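PDB 4O6R: aldehyde dehydrogenase from Burkholderia cenocepacia, which probably oxidises aldehydes to carboxylic acids with NAD(P)+ as cofactor, and is seen here with adenosine monophosphate bound. Local coordinates for residues Asn262-Ala268 against Gly421-Asp426; Ser293-Glu299 against Val396-Gly402; Leu75-Leu79 against Met196-Pro202; Arg72-Leu76 against Leu171-Asn175; Leu93-Thr98 against Ile184-Ser188. Where two conformers were deposited one is given. Residue numbers count along the deposited sequence, not the author numbering.

How the interactions relate
Interactions 3, 4 and 5 come first along the chain and join the N-terminal helices to the nucleotide-binding part of the fold; interactions 3 and 4, with centres about 9 Å apart, share Leu75 and Leu76 of helix 69-85, and helix 187-199 opens in interaction 5 and ends in interaction 3. Interactions 1 and 2 follow, side by side in one sheet, centres about 11 Å apart, because strands 261-264 and 294-298 are neighbours; interaction 2 falls within the chain between the segments of interaction 1. The centres of interactions 1 and 2 lie about 34 to 46 Å from those of interactions 3, 4 and 5, as expected for separate cofactor-binding and catalytic domains.

Interaction 1: Asn262-Ala268 against Gly421-Asp426; sequences NIVFDDA and GLWTND
Strands 262-264 and 421-423 run parallel, axes 4.5 Å apart at 17°, pairing Asn262 with Gly421, Ile263 with Leu422 and Val264 with Trp423. Asn262 (chi1 t) accepts a hydrogen bond at OD1 from Trp423 NE1 (2.8 Å), with Trp423 in chi1 m. Ile263 makes two backbone bonds, N to Gly421 O (2.9 Å) and O to Trp423 N (2.7 Å), and its CB packs on Leu422 CB at 4.0 Å. Val264 CG2 meets Trp423 CD1 at 4.1 Å. Phe265 N closes the pairing on Trp423 O (3.0 Å), and a type I turn runs from Phe265 to Ala268. In it Asp267 (chi1 p) takes Thr424 OG1 on OD1 (2.6 Å) and Asn425 N on OD2 (3.0 Å), while its carbonyl O receives Asn425 ND2 (2.9 Å). These are inner strands of the catalytic-domain sheet, with Met433 over Ile263 and Leu422. Backbone bonds and one indole-amide bond thus hold the strands; past them, the Asp267 carboxylate and carbonyl tie the turn to Thr424 and Asn425.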
# COMPACT_ATOMS: atom_id res chain seq x y z
N ASN A 262 26.36 6.88 -18.65
CA ASN A 262 26.88 7.48 -17.41
C ASN A 262 27.29 8.89 -17.79
O ASN A 262 28.32 9.07 -18.42
CB ASN A 262 28.05 6.65 -16.92
CG ASN A 262 28.62 7.14 -15.60
OD1 ASN A 262 28.00 7.95 -14.92
ND2 ASN A 262 29.80 6.64 -15.24
N ILE A 263 26.42 9.88 -17.52
CA ILE A 263 26.53 11.21 -18.08
C ILE A 263 27.18 12.14 -17.06
O ILE A 263 26.75 12.21 -15.91
CB ILE A 263 25.13 11.78 -18.44
CG1 ILE A 263 24.33 10.81 -19.30
CG2 ILE A 263 25.25 13.12 -19.14
CD1 ILE A 263 22.84 11.13 -19.41
N VAL A 264 28.23 12.84 -17.47
CA VAL A 264 28.92 13.77 -16.61
C VAL A 264 28.73 15.18 -17.14
O VAL A 264 29.25 15.57 -18.20
CB VAL A 264 30.41 13.40 -16.48
CG1 VAL A 264 31.14 14.33 -15.52
CG2 VAL A 264 30.53 11.95 -16.03
N PHE A 265 28.02 15.98 -16.36
CA PHE A 265 27.79 17.37 -16.67
C PHE A 265 28.95 18.26 -16.22
O PHE A 265 29.82 17.86 -15.44
CB PHE A 265 26.46 17.83 -16.08
CG PHE A 265 25.28 17.32 -16.81
CD1 PHE A 265 24.79 18.00 -17.92
CD2 PHE A 265 24.67 16.13 -16.44
CE1 PHE A 265 23.70 17.50 -18.63
CE2 PHE A 265 23.58 15.63 -17.12
CZ PHE A 265 23.09 16.31 -18.23
N ASP A 266 28.97 19.49 -16.72
CA ASP A 266 30.13 20.35 -16.49
C ASP A 266 30.19 20.88 -15.06
O ASP A 266 31.22 21.42 -14.64
CB ASP A 266 30.28 21.47 -17.55
CG ASP A 266 29.21 22.50 -17.50
OD1 ASP A 266 28.09 22.24 -17.04
OD2 ASP A 266 29.49 23.64 -17.89
N ASP A 267 29.12 20.70 -14.30
CA ASP A 267 29.12 21.10 -12.90
C ASP A 267 29.29 19.88 -11.94
O ASP A 267 29.08 19.99 -10.74
CB ASP A 267 27.83 21.87 -12.62
CG ASP A 267 26.63 20.96 -12.53
OD1 ASP A 267 26.65 19.91 -13.21
OD2 ASP A 267 25.70 21.26 -11.76
N ALA A 268 29.65 18.71 -12.48
CA ALA A 268 29.85 17.52 -11.66
C ALA A 268 31.07 17.69 -10.74
O ALA A 268 32.01 18.44 -11.06
CB ALA A 268 30.05 16.32 -12.56
N GLY A 421 22.67 6.79 -15.45
CA GLY A 421 22.97 7.71 -14.38
C GLY A 421 23.67 8.94 -14.87
O GLY A 421 24.02 9.06 -16.05
N LEU A 422 23.80 9.90 -13.96
CA LEU A 422 24.36 11.18 -14.32
C LEU A 422 24.99 11.82 -13.12
O LEU A 422 24.62 11.54 -11.96
CB LEU A 422 23.29 12.08 -14.94
CG LEU A 422 22.13 12.32 -13.98
CD1 LEU A 422 22.25 13.71 -13.44
CD2 LEU A 422 20.79 12.13 -14.63
N TRP A 423 25.89 12.75 -13.40
CA TRP A 423 26.59 13.47 -12.35
C TRP A 423 26.44 14.95 -12.60
O TRP A 423 26.88 15.46 -13.62
CB TRP A 423 28.08 13.07 -12.34
CG TRP A 423 28.25 11.62 -12.19
CD1 TRP A 423 28.00 10.64 -13.11
CD2 TRP A 423 28.72 10.95 -11.02
NE1 TRP A 423 28.26 9.41 -12.58
CE2 TRP A 423 28.72 9.57 -11.30
CE3 TRP A 423 29.13 11.39 -9.75
CZ2 TRP A 423 29.11 8.62 -10.35
CZ3 TRP A 423 29.52 10.44 -8.80
CH2 TRP A 423 29.50 9.07 -9.11
N THR A 424 25.83 15.65 -11.65
CA THR A 424 25.64 17.07 -11.74
C THR A 424 25.32 17.53 -10.34
O THR A 424 24.96 16.70 -9.50
CB THR A 424 24.45 17.40 -12.67
OG1 THR A 424 24.33 18.81 -12.87
CG2 THR A 424 23.11 16.83 -12.13
N ASN A 425 25.41 18.83 -10.11
CA ASN A 425 24.95 19.39 -8.86
C ASN A 425 23.78 20.34 -8.98
O ASN A 425 23.40 21.00 -8.01
CB ASN A 425 26.13 19.99 -8.13
CG ASN A 425 27.05 18.90 -7.64
OD1 ASN A 425 26.69 18.14 -6.74
ND2 ASN A 425 28.14 18.71 -8.34
N ASP A 426 23.20 20.40 -10.18
CA ASP A 426 22.02 21.22 -10.41
C ASP A 426 20.79 20.40 -10.06
O ASP A 426 20.54 19.36 -10.67
CB ASP A 426 21.90 21.65 -11.85
CG ASP A 426 20.77 22.62 -12.06
OD1 ASP A 426 20.87 23.80 -11.55
OD2 ASP A 426 19.75 22.21 -12.63

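Interaction 2: Ser293-Glu299 against Val396-Gly402; sequences SRLVLHE and VTVLRFG
Two parallel strands, 294-298 and 396-401, lie 4.5 Å apart at 29°, in the register Arg294-Thr397, Leu295-Val398, Val296-Leu399, Leu297-Arg400 and His298-Phe401. Six backbone hydrogen bonds of 2.8 to 3.1 Å alternate: Thr397 N to Ser293 O, Leu295 N to Thr397 O, Leu399 N to Leu295 O, Leu297 N to Leu399 O, Phe401 N to Leu297 O and Glu299 N to Phe401 O. A water lies within hydrogen-bonding distance of Ser293 O (2.8 Å) and Thr397 OG1 (2.9 Å), the latter also bonded to Val386 O. Leu295 is tp and Leu297 mt; with Val398 (t) they share a face covered by helix 302-315. Leu295 CB touches Val396 CG2, and Leu297 CD1 touches Val398 CG1, both at 3.7 Å. These two strands sit inside the parallel part of the catalytic-domain sheet, with 261-264 on the other edge of 294-298. On the opposite face, against helix 404-411, Phe401 takes chi1 p and folds across the neighbouring strand: its CD1 reaches Val296 CG1 (3.5 Å), His298 CA lies over its ring 3.8 Å from the centroid, and the His298 ring (chi1 t) turns an edge to it, centroids 5.2 Å apart and planes at 85°. There Arg294 (m, t, m) bonds Lys259 O from NE, and Leu399 (mt) packs on Ile410. Arg400, m then extended, donates from NH1 to Glu299 OE2 (2.8 Å) in a salt bridge; Glu378 and Asp303 hold its other nitrogens.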
# COMPACT_ATOMS: atom_id res chain seq x y z
N SER A 293 28.60 1.56 -19.48
CA SER A 293 29.42 1.29 -20.68
C SER A 293 29.50 2.43 -21.69
O SER A 293 30.29 2.33 -22.67
CB SER A 293 28.94 0.01 -21.39
OG SER A 293 27.53 0.06 -21.65
N ARG A 294 28.70 3.45 -21.50
CA ARG A 294 28.80 4.66 -22.28
C ARG A 294 29.05 5.82 -21.37
O ARG A 294 28.18 6.19 -20.59
CB ARG A 294 27.52 4.92 -23.10
CG ARG A 294 27.27 3.85 -24.14
CD ARG A 294 26.05 4.16 -25.01
NE ARG A 294 24.81 4.08 -24.24
CZ ARG A 294 23.77 4.92 -24.35
NH1 ARG A 294 23.75 5.89 -25.27
NH2 ARG A 294 22.73 4.77 -23.53
N LEU A 295 30.23 6.43 -21.50
CA LEU A 295 30.58 7.56 -20.69
C LEU A 295 30.33 8.77 -21.54
O LEU A 295 30.93 8.91 -22.62
CB LEU A 295 32.02 7.43 -20.24
CG LEU A 295 32.58 8.51 -19.36
CD1 LEU A 295 31.90 8.47 -18.01
CD2 LEU A 295 34.08 8.34 -19.24
N VAL A 296 29.37 9.58 -21.13
CA VAL A 296 28.83 10.65 -21.94
C VAL A 296 29.25 11.95 -21.26
O VAL A 296 28.70 12.32 -20.21
CB VAL A 296 27.29 10.55 -22.05
CG1 VAL A 296 26.76 11.69 -22.91
CG2 VAL A 296 26.86 9.21 -22.62
N LEU A 297 30.24 12.64 -21.83
CA LEU A 297 30.94 13.72 -21.12
C LEU A 297 30.67 15.08 -21.74
O LEU A 297 30.75 15.23 -22.95
CB LEU A 297 32.45 13.50 -21.18
CG LEU A 297 32.94 12.19 -20.58
CD1 LEU A 297 34.43 12.08 -20.83
CD2 LEU A 297 32.67 12.14 -19.07
N HIS A 298 30.37 16.07 -20.90
CA HIS A 298 30.18 17.41 -21.37
C HIS A 298 31.50 17.91 -21.97
O HIS A 298 32.57 17.72 -21.40
CB HIS A 298 29.75 18.35 -20.26
CG HIS A 298 29.27 19.67 -20.76
ND1 HIS A 298 30.13 20.69 -21.09
CD2 HIS A 298 28.04 20.12 -21.08
CE1 HIS A 298 29.46 21.72 -21.55
NE2 HIS A 298 28.18 21.41 -21.55
N GLU A 299 31.40 18.55 -23.12
CA GLU A 299 32.58 19.02 -23.86
C GLU A 299 33.57 19.86 -23.01
O GLU A 299 34.77 19.78 -23.21
CB GLU A 299 32.14 19.83 -25.09
CG GLU A 299 33.28 20.17 -26.06
CD GLU A 299 33.87 18.92 -26.74
OE1 GLU A 299 33.09 18.23 -27.47
OE2 GLU A 299 35.09 18.60 -26.55
N VAL A 396 34.74 0.75 -22.02
CA VAL A 396 33.83 1.90 -22.00
C VAL A 396 33.98 2.75 -23.27
O VAL A 396 35.09 2.96 -23.75
CB VAL A 396 33.99 2.73 -20.70
CG1 VAL A 396 35.42 3.24 -20.53
CG2 VAL A 396 32.95 3.86 -20.63
N THR A 397 32.85 3.16 -23.81
CA THR A 397 32.79 4.01 -24.98
C THR A 397 32.43 5.44 -24.59
O THR A 397 31.44 5.67 -23.90
CB THR A 397 31.79 3.47 -25.99
OG1 THR A 397 32.15 2.12 -26.33
CG2 THR A 397 31.77 4.35 -27.25
N VAL A 398 33.27 6.38 -25.03
CA VAL A 398 33.13 7.77 -24.67
C VAL A 398 32.52 8.55 -25.80
O VAL A 398 32.95 8.43 -26.96
CB VAL A 398 34.48 8.41 -24.33
CG1 VAL A 398 34.28 9.81 -23.75
CG2 VAL A 398 35.25 7.55 -23.37
N LEU A 399 31.55 9.38 -25.42
CA LEU A 399 30.86 10.29 -26.31
C LEU A 399 30.81 11.66 -25.61
O LEU A 399 30.83 11.73 -24.38
CB LEU A 399 29.43 9.79 -26.54
CG LEU A 399 29.28 8.42 -27.23
CD1 LEU A 399 27.91 7.84 -27.01
CD2 LEU A 399 29.59 8.55 -28.70
N ARG A 400 30.76 12.74 -26.39
CA ARG A 400 30.72 14.09 -25.84
C ARG A 400 29.41 14.78 -26.24
O ARG A 400 28.80 14.43 -27.24
CB ARG A 400 31.91 14.91 -26.37
CG ARG A 400 33.24 14.32 -25.95
CD ARG A 400 34.38 15.17 -26.45
NE ARG A 400 35.66 14.53 -26.24
CZ ARG A 400 36.77 15.18 -25.94
NH1 ARG A 400 36.75 16.50 -25.79
NH2 ARG A 400 37.88 14.50 -25.74
N PHE A 401 29.03 15.78 -25.45
CA PHE A 401 27.83 16.58 -25.70
C PHE A 401 27.99 17.99 -25.23
O PHE A 401 28.90 18.31 -24.47
CB PHE A 401 26.61 15.95 -25.00
CG PHE A 401 26.63 16.08 -23.49
CD1 PHE A 401 27.35 15.18 -22.72
CD2 PHE A 401 25.97 17.11 -22.84
CE1 PHE A 401 27.37 15.27 -21.33
CE2 PHE A 401 25.97 17.21 -21.46
CZ PHE A 401 26.68 16.29 -20.70
N GLY A 402 27.07 18.84 -25.69
CA GLY A 402 27.11 20.28 -25.41
C GLY A 402 25.88 20.94 -24.80
O GLY A 402 26.01 22.07 -24.35
O HOH W 1 31.12 0.29 -24.39

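Interaction 3: Leu75-Leu79 against Met196-Pro202; sequences LLLRL and MAEVGFP
Leu75, Val199 and Leu79 bury the most surface where helix 69-85 meets the end of helix 187-199; the nearest CA pairs are Leu79-Met196 at 6.2 Å and Arg78-Val199 at 6.3 Å. Leu75 (mt) points at the helix end. Its CD2 lies 3.4 Å from Val199 O and 3.6 Å from Gly200 C, and its CB sits over the face of the Phe201 ring, 4.0 Å from the centroid, as a CH-pi contact. Val199 (chi1 m) faces back, with its CB 3.9 Å from Arg78 CB and its CG2 4.4 Å from Leu79 CB. Leu79 (tp) directs CD2 to Met196 CE at 3.7 Å. Phe201 (m) fits between these side chains, and Leu76 CD2 touches its ring edge at CZ, 3.9 Å away. The side-chain packing is mainly apolar, and Phe117 of helix 102-123 borders it at Leu76, Leu79 and Met196. Gly200 has phi 116°, which calls for glycine, and its N bonds to Ala197 O (3.1 Å) while Phe201 N bonds to Met196 O (3.0 Å). This turn lets Phe201 swing back against helix 69-85, so that helix 69-85 packs on a Schellman motif, the helix C-terminal cap with glycine at C'.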
# COMPACT_ATOMS: atom_id res chain seq x y z
N LEU A 75 13.33 -19.51 7.58
CA LEU A 75 14.29 -20.31 6.85
C LEU A 75 15.24 -19.43 6.02
O LEU A 75 16.45 -19.67 5.99
CB LEU A 75 13.60 -21.34 5.98
CG LEU A 75 13.01 -22.55 6.69
CD1 LEU A 75 11.99 -23.20 5.76
CD2 LEU A 75 14.12 -23.51 7.08
N LEU A 76 14.70 -18.42 5.35
CA LEU A 76 15.51 -17.47 4.62
C LEU A 76 16.43 -16.68 5.56
O LEU A 76 17.58 -16.39 5.22
CB LEU A 76 14.61 -16.53 3.78
CG LEU A 76 13.82 -17.21 2.64
CD1 LEU A 76 12.65 -16.35 2.17
CD2 LEU A 76 14.74 -17.48 1.48
N LEU A 77 15.92 -16.30 6.74
CA LEU A 77 16.74 -15.62 7.72
C LEU A 77 17.93 -16.49 8.15
O LEU A 77 19.07 -16.01 8.25
CB LEU A 77 15.93 -15.21 8.95
CG LEU A 77 14.86 -14.13 8.72
CD1 LEU A 77 14.12 -13.86 10.03
CD2 LEU A 77 15.48 -12.84 8.21
N ARG A 78 17.65 -17.75 8.47
CA ARG A 78 18.72 -18.69 8.80
C ARG A 78 19.72 -18.86 7.66
O ARG A 78 20.91 -19.01 7.92
CB ARG A 78 18.18 -20.08 9.12
CG ARG A 78 17.63 -20.26 10.51
CD ARG A 78 17.07 -21.68 10.64
NE ARG A 78 16.11 -21.74 11.71
CZ ARG A 78 16.41 -21.73 12.99
NH1 ARG A 78 17.67 -21.64 13.40
NH2 ARG A 78 15.43 -21.79 13.89
N LEU A 79 19.22 -18.92 6.42
CA LEU A 79 20.11 -19.05 5.26
C LEU A 79 21.10 -17.87 5.19
O LEU A 79 22.31 -18.07 4.96
CB LEU A 79 19.34 -19.13 3.96
CG LEU A 79 20.20 -19.28 2.69
CD1 LEU A 79 21.04 -20.53 2.72
CD2 LEU A 79 19.28 -19.28 1.48
N MET A 196 20.98 -24.38 2.19
CA MET A 196 19.52 -24.45 2.30
C MET A 196 19.05 -25.75 2.97
O MET A 196 18.21 -25.73 3.88
CB MET A 196 18.86 -24.27 0.92
CG MET A 196 18.96 -22.84 0.41
SD MET A 196 18.32 -22.79 -1.26
CE MET A 196 17.82 -21.07 -1.36
N ALA A 197 19.62 -26.89 2.55
CA ALA A 197 19.27 -28.16 3.13
C ALA A 197 19.67 -28.17 4.59
O ALA A 197 18.89 -28.59 5.45
CB ALA A 197 19.95 -29.30 2.38
N GLU A 198 20.87 -27.67 4.87
CA GLU A 198 21.36 -27.63 6.24
C GLU A 198 20.45 -26.84 7.16
O GLU A 198 20.21 -27.26 8.27
CB GLU A 198 22.79 -27.08 6.32
CG GLU A 198 23.87 -27.95 5.71
CD GLU A 198 25.27 -27.33 5.89
OE1 GLU A 198 25.41 -26.48 6.81
OE2 GLU A 198 26.21 -27.64 5.10
N VAL A 199 19.96 -25.68 6.71
CA VAL A 199 19.13 -24.86 7.59
C VAL A 199 17.68 -25.35 7.70
O VAL A 199 16.95 -24.84 8.53
CB VAL A 199 19.17 -23.34 7.25
CG1 VAL A 199 20.60 -22.83 7.32
CG2 VAL A 199 18.56 -23.02 5.90
N GLY A 200 17.27 -26.32 6.87
CA GLY A 200 15.99 -26.98 7.01
C GLY A 200 15.00 -26.77 5.86
O GLY A 200 13.83 -27.07 6.02
N PHE A 201 15.43 -26.28 4.71
CA PHE A 201 14.48 -26.21 3.58
C PHE A 201 13.99 -27.62 3.23
O PHE A 201 14.82 -28.55 3.08
CB PHE A 201 15.08 -25.54 2.36
CG PHE A 201 15.09 -24.05 2.43
CD1 PHE A 201 16.06 -23.39 3.17
CD2 PHE A 201 14.16 -23.30 1.75
CE1 PHE A 201 16.09 -22.00 3.23
CE2 PHE A 201 14.17 -21.90 1.82
CZ PHE A 201 15.14 -21.25 2.56
N PRO A 202 12.67 -27.81 3.15
CA PRO A 202 12.18 -29.15 2.83
C PRO A 202 12.60 -29.66 1.44
O PRO A 202 12.85 -28.88 0.52
CB PRO A 202 10.65 -29.02 2.91
CG PRO A 202 10.42 -27.85 3.79
CD PRO A 202 11.58 -26.92 3.61

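Interaction 4: Arg72-Leu76 against Leu171-Asn175; sequences RGRLL and LAAGN
Arg72 makes the polar bonds of this contact: its NE and NH2 both donate to Ala172 O, at 3.1 and 3.2 Å, a bifurcated acceptor lying at the edge of the guanidinium. The side chain reaches there in the conformation m, t, m with chi4 at -96°, running from helix 69-85 to the C-terminal end of helix 159-172. Its CD also passes 3.5 Å from Leu171 O, and Gly174 N packs over one guanidinium face, 3.4 Å from NE, without a hydrogen bond. A weak bond from NH1 to Trp64 O ties the same group to helix 47-66. The carbonyl of Ala172 is accessible because the helix is finishing: Gly174, with phi 94°, forms a Schellman motif, its N bonded to Leu171 O at 3.0 Å, before the chain enters strand 176-180 of the nucleotide-binding sheet. A CB at Gly174 would come tight against Arg72 CZ, and the backbone angles call for glycine. One turn further along helix 69-85, Leu76 (mt) points at the same helix end. Its CD1 packs on Ala172 CB at 3.8 Å and its CD2 on Leu171 CD1 at 4.3 Å. The closest CA pair is Arg72 with Ala172, 6.1 Å apart, and Phe201 also packs on Leu171.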
# COMPACT_ATOMS: atom_id res chain seq x y z
N ARG A 72 8.43 -19.74 6.49
CA ARG A 72 9.24 -19.61 5.27
C ARG A 72 10.29 -18.51 5.47
O ARG A 72 11.47 -18.66 5.14
CB ARG A 72 8.41 -19.28 4.03
CG ARG A 72 7.40 -20.34 3.66
CD ARG A 72 6.87 -20.15 2.25
NE ARG A 72 6.17 -18.89 2.09
CZ ARG A 72 4.86 -18.71 2.18
NH1 ARG A 72 4.06 -19.70 2.49
NH2 ARG A 72 4.35 -17.52 1.99
N GLY A 73 9.83 -17.40 6.02
CA GLY A 73 10.71 -16.28 6.35
C GLY A 73 11.89 -16.69 7.23
O GLY A 73 13.05 -16.32 6.97
N ARG A 74 11.59 -17.43 8.29
CA ARG A 74 12.62 -17.87 9.25
C ARG A 74 13.73 -18.69 8.55
O ARG A 74 14.94 -18.55 8.86
CB ARG A 74 11.96 -18.66 10.39
CG ARG A 74 12.92 -19.18 11.46
CD ARG A 74 13.51 -18.03 12.26
NE ARG A 74 14.09 -18.44 13.55
CZ ARG A 74 13.38 -18.89 14.59
NH1 ARG A 74 12.05 -19.02 14.52
NH2 ARG A 74 14.00 -19.23 15.70
N LEU A 75 13.33 -19.51 7.58
CA LEU A 75 14.29 -20.31 6.85
C LEU A 75 15.24 -19.43 6.02
O LEU A 75 16.45 -19.67 5.99
CB LEU A 75 13.60 -21.34 5.98
CG LEU A 75 13.01 -22.55 6.69
CD1 LEU A 75 11.99 -23.20 5.76
CD2 LEU A 75 14.12 -23.51 7.08
N LEU A 76 14.70 -18.42 5.35
CA LEU A 76 15.51 -17.47 4.62
C LEU A 76 16.43 -16.68 5.56
O LEU A 76 17.58 -16.39 5.22
CB LEU A 76 14.61 -16.53 3.78
CG LEU A 76 13.82 -17.21 2.64
CD1 LEU A 76 12.65 -16.35 2.17
CD2 LEU A 76 14.74 -17.48 1.48
N LEU A 171 10.71 -17.81 -3.02
CA LEU A 171 10.55 -18.69 -1.87
C LEU A 171 9.74 -18.01 -0.80
O LEU A 171 8.82 -18.61 -0.23
CB LEU A 171 11.91 -19.11 -1.32
CG LEU A 171 12.66 -20.10 -2.19
CD1 LEU A 171 14.09 -20.30 -1.66
CD2 LEU A 171 11.91 -21.42 -2.29
N ALA A 172 10.05 -16.75 -0.56
CA ALA A 172 9.32 -15.96 0.43
C ALA A 172 7.84 -15.96 0.13
O ALA A 172 7.02 -16.13 1.03
CB ALA A 172 9.83 -14.54 0.48
N ALA A 173 7.51 -15.85 -1.15
CA ALA A 173 6.12 -15.79 -1.60
C ALA A 173 5.39 -17.12 -1.60
O ALA A 173 4.19 -17.14 -1.82
CB ALA A 173 6.04 -15.19 -2.98
N GLY A 174 6.08 -18.22 -1.28
CA GLY A 174 5.46 -19.52 -1.24
C GLY A 174 5.53 -20.39 -2.49
O GLY A 174 4.83 -21.39 -2.57
N ASN A 175 6.37 -20.03 -3.45
CA ASN A 175 6.59 -20.87 -4.63
C ASN A 175 7.67 -21.88 -4.36
O ASN A 175 8.50 -21.68 -3.48
CB ASN A 175 7.04 -20.03 -5.81
CG ASN A 175 6.04 -18.95 -6.16
OD1 ASN A 175 5.03 -19.22 -6.81
ND2 ASN A 175 6.31 -17.71 -5.72

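Interaction 5: Leu93-Thr98 against Ile184-Ser188; sequences LESLDT and ITPLS
Two carboxylates on helix 87-98 serve the N-terminal part of helix 187-199. Asp97 (chi1 t) points at the other segment and accepts Leu187 N on OD2 at 3.1 Å; Glu94 (chi1 t, chi2 p) accepts Ser188 OG on OE1 at 2.7 Å, Ser188 being in its p rotamer. A water joins the two acids, donating to Glu94 OE1 (2.9 Å) and Asp97 OD2 (2.7 Å) and accepting from Ser188 N (3.0 Å). Thus the NH of Leu187 is satisfied by Asp97 directly and that of Ser188 through water. Glu94 OE2 has its own donor, Leu160 N, at the start of helix 159-172, and Thr98 OG1 bonds to Glu94 O at 2.6 Å within the helix. The nearest CA pairs are Asp97-Thr185 (5.5 Å) and Glu94-Ser188 (5.8 Å). Packing closes the ends: Leu93 (tp) sets CD1 3.9 Å from Leu187 CB, and Thr98 CG2 meets Thr185 CG2 at 3.9 Å. Ile184 follows Glu183, an AMP-binding residue, and its side chain is about 7 Å from the nucleotide. Beside that pocket, acceptors from a helix remote in sequence therefore pair the Leu187 and Ser188 NH groups and the Ser188 hydroxyl with carboxylates, directly or through one water.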
# COMPACT_ATOMS: atom_id res chain seq x y z
N LEU A 93 35.27 -19.84 -3.32
CA LEU A 93 34.68 -20.70 -4.36
C LEU A 93 34.18 -19.86 -5.53
O LEU A 93 34.45 -20.16 -6.71
CB LEU A 93 33.55 -21.56 -3.79
CG LEU A 93 32.88 -22.56 -4.73
CD1 LEU A 93 33.88 -23.55 -5.26
CD2 LEU A 93 31.77 -23.31 -4.00
N GLU A 94 33.49 -18.77 -5.21
CA GLU A 94 32.99 -17.83 -6.23
C GLU A 94 34.15 -17.26 -7.07
O GLU A 94 34.08 -17.27 -8.31
CB GLU A 94 32.15 -16.71 -5.59
CG GLU A 94 31.44 -15.75 -6.56
CD GLU A 94 30.24 -16.35 -7.28
OE1 GLU A 94 30.13 -17.58 -7.42
OE2 GLU A 94 29.38 -15.56 -7.77
N SER A 95 35.21 -16.79 -6.42
CA SER A 95 36.40 -16.28 -7.12
C SER A 95 37.07 -17.33 -8.02
O SER A 95 37.52 -17.01 -9.11
CB SER A 95 37.44 -15.69 -6.15
OG SER A 95 36.93 -14.49 -5.56
N LEU A 96 37.15 -18.56 -7.55
CA LEU A 96 37.79 -19.63 -8.29
C LEU A 96 37.06 -19.88 -9.62
O LEU A 96 37.70 -20.04 -10.66
CB LEU A 96 37.79 -20.91 -7.46
CG LEU A 96 38.60 -22.09 -7.96
CD1 LEU A 96 40.10 -21.82 -7.87
CD2 LEU A 96 38.24 -23.35 -7.17
N ASP A 97 35.74 -19.88 -9.55
CA ASP A 97 34.85 -20.24 -10.64
C ASP A 97 34.62 -19.08 -11.62
O ASP A 97 34.54 -19.27 -12.82
CB ASP A 97 33.50 -20.65 -10.00
CG ASP A 97 32.63 -21.47 -10.90
OD1 ASP A 97 33.08 -21.87 -12.00
OD2 ASP A 97 31.48 -21.73 -10.49
N THR A 98 34.49 -17.87 -11.10
CA THR A 98 34.08 -16.73 -11.91
C THR A 98 35.21 -15.83 -12.37
O THR A 98 35.06 -15.14 -13.35
CB THR A 98 33.14 -15.81 -11.14
OG1 THR A 98 33.83 -15.28 -9.99
CG2 THR A 98 31.91 -16.54 -10.73
N ILE A 184 28.71 -22.53 -16.82
CA ILE A 184 30.06 -21.94 -16.79
C ILE A 184 30.53 -21.69 -15.35
O ILE A 184 31.74 -21.78 -15.07
CB ILE A 184 30.12 -20.58 -17.56
CG1 ILE A 184 29.56 -20.70 -18.99
CG2 ILE A 184 31.55 -20.05 -17.62
CD1 ILE A 184 30.08 -21.89 -19.74
N THR A 185 29.59 -21.34 -14.45
CA THR A 185 29.92 -20.96 -13.08
C THR A 185 28.89 -21.52 -12.10
O THR A 185 28.14 -20.75 -11.48
CB THR A 185 29.91 -19.42 -12.92
OG1 THR A 185 28.61 -18.90 -13.28
CG2 THR A 185 30.96 -18.78 -13.77
N PRO A 186 28.79 -22.85 -11.99
CA PRO A 186 27.67 -23.42 -11.23
C PRO A 186 27.99 -23.66 -9.75
O PRO A 186 27.12 -24.06 -8.99
CB PRO A 186 27.47 -24.78 -11.90
CG PRO A 186 28.85 -25.18 -12.29
CD PRO A 186 29.47 -23.88 -12.80
N LEU A 187 29.24 -23.49 -9.36
CA LEU A 187 29.68 -24.11 -8.11
C LEU A 187 29.11 -23.47 -6.83
O LEU A 187 28.69 -24.17 -5.90
CB LEU A 187 31.20 -24.18 -8.08
CG LEU A 187 31.81 -25.04 -9.19
CD1 LEU A 187 33.31 -24.98 -9.14
CD2 LEU A 187 31.34 -26.49 -9.07
N SER A 188 29.05 -22.14 -6.79
CA SER A 188 28.55 -21.46 -5.59
C SER A 188 27.05 -21.74 -5.38
O SER A 188 26.59 -21.85 -4.24
CB SER A 188 28.90 -19.97 -5.65
OG SER A 188 28.17 -19.33 -6.69
O HOH W 2 30.22 -20.19 -8.68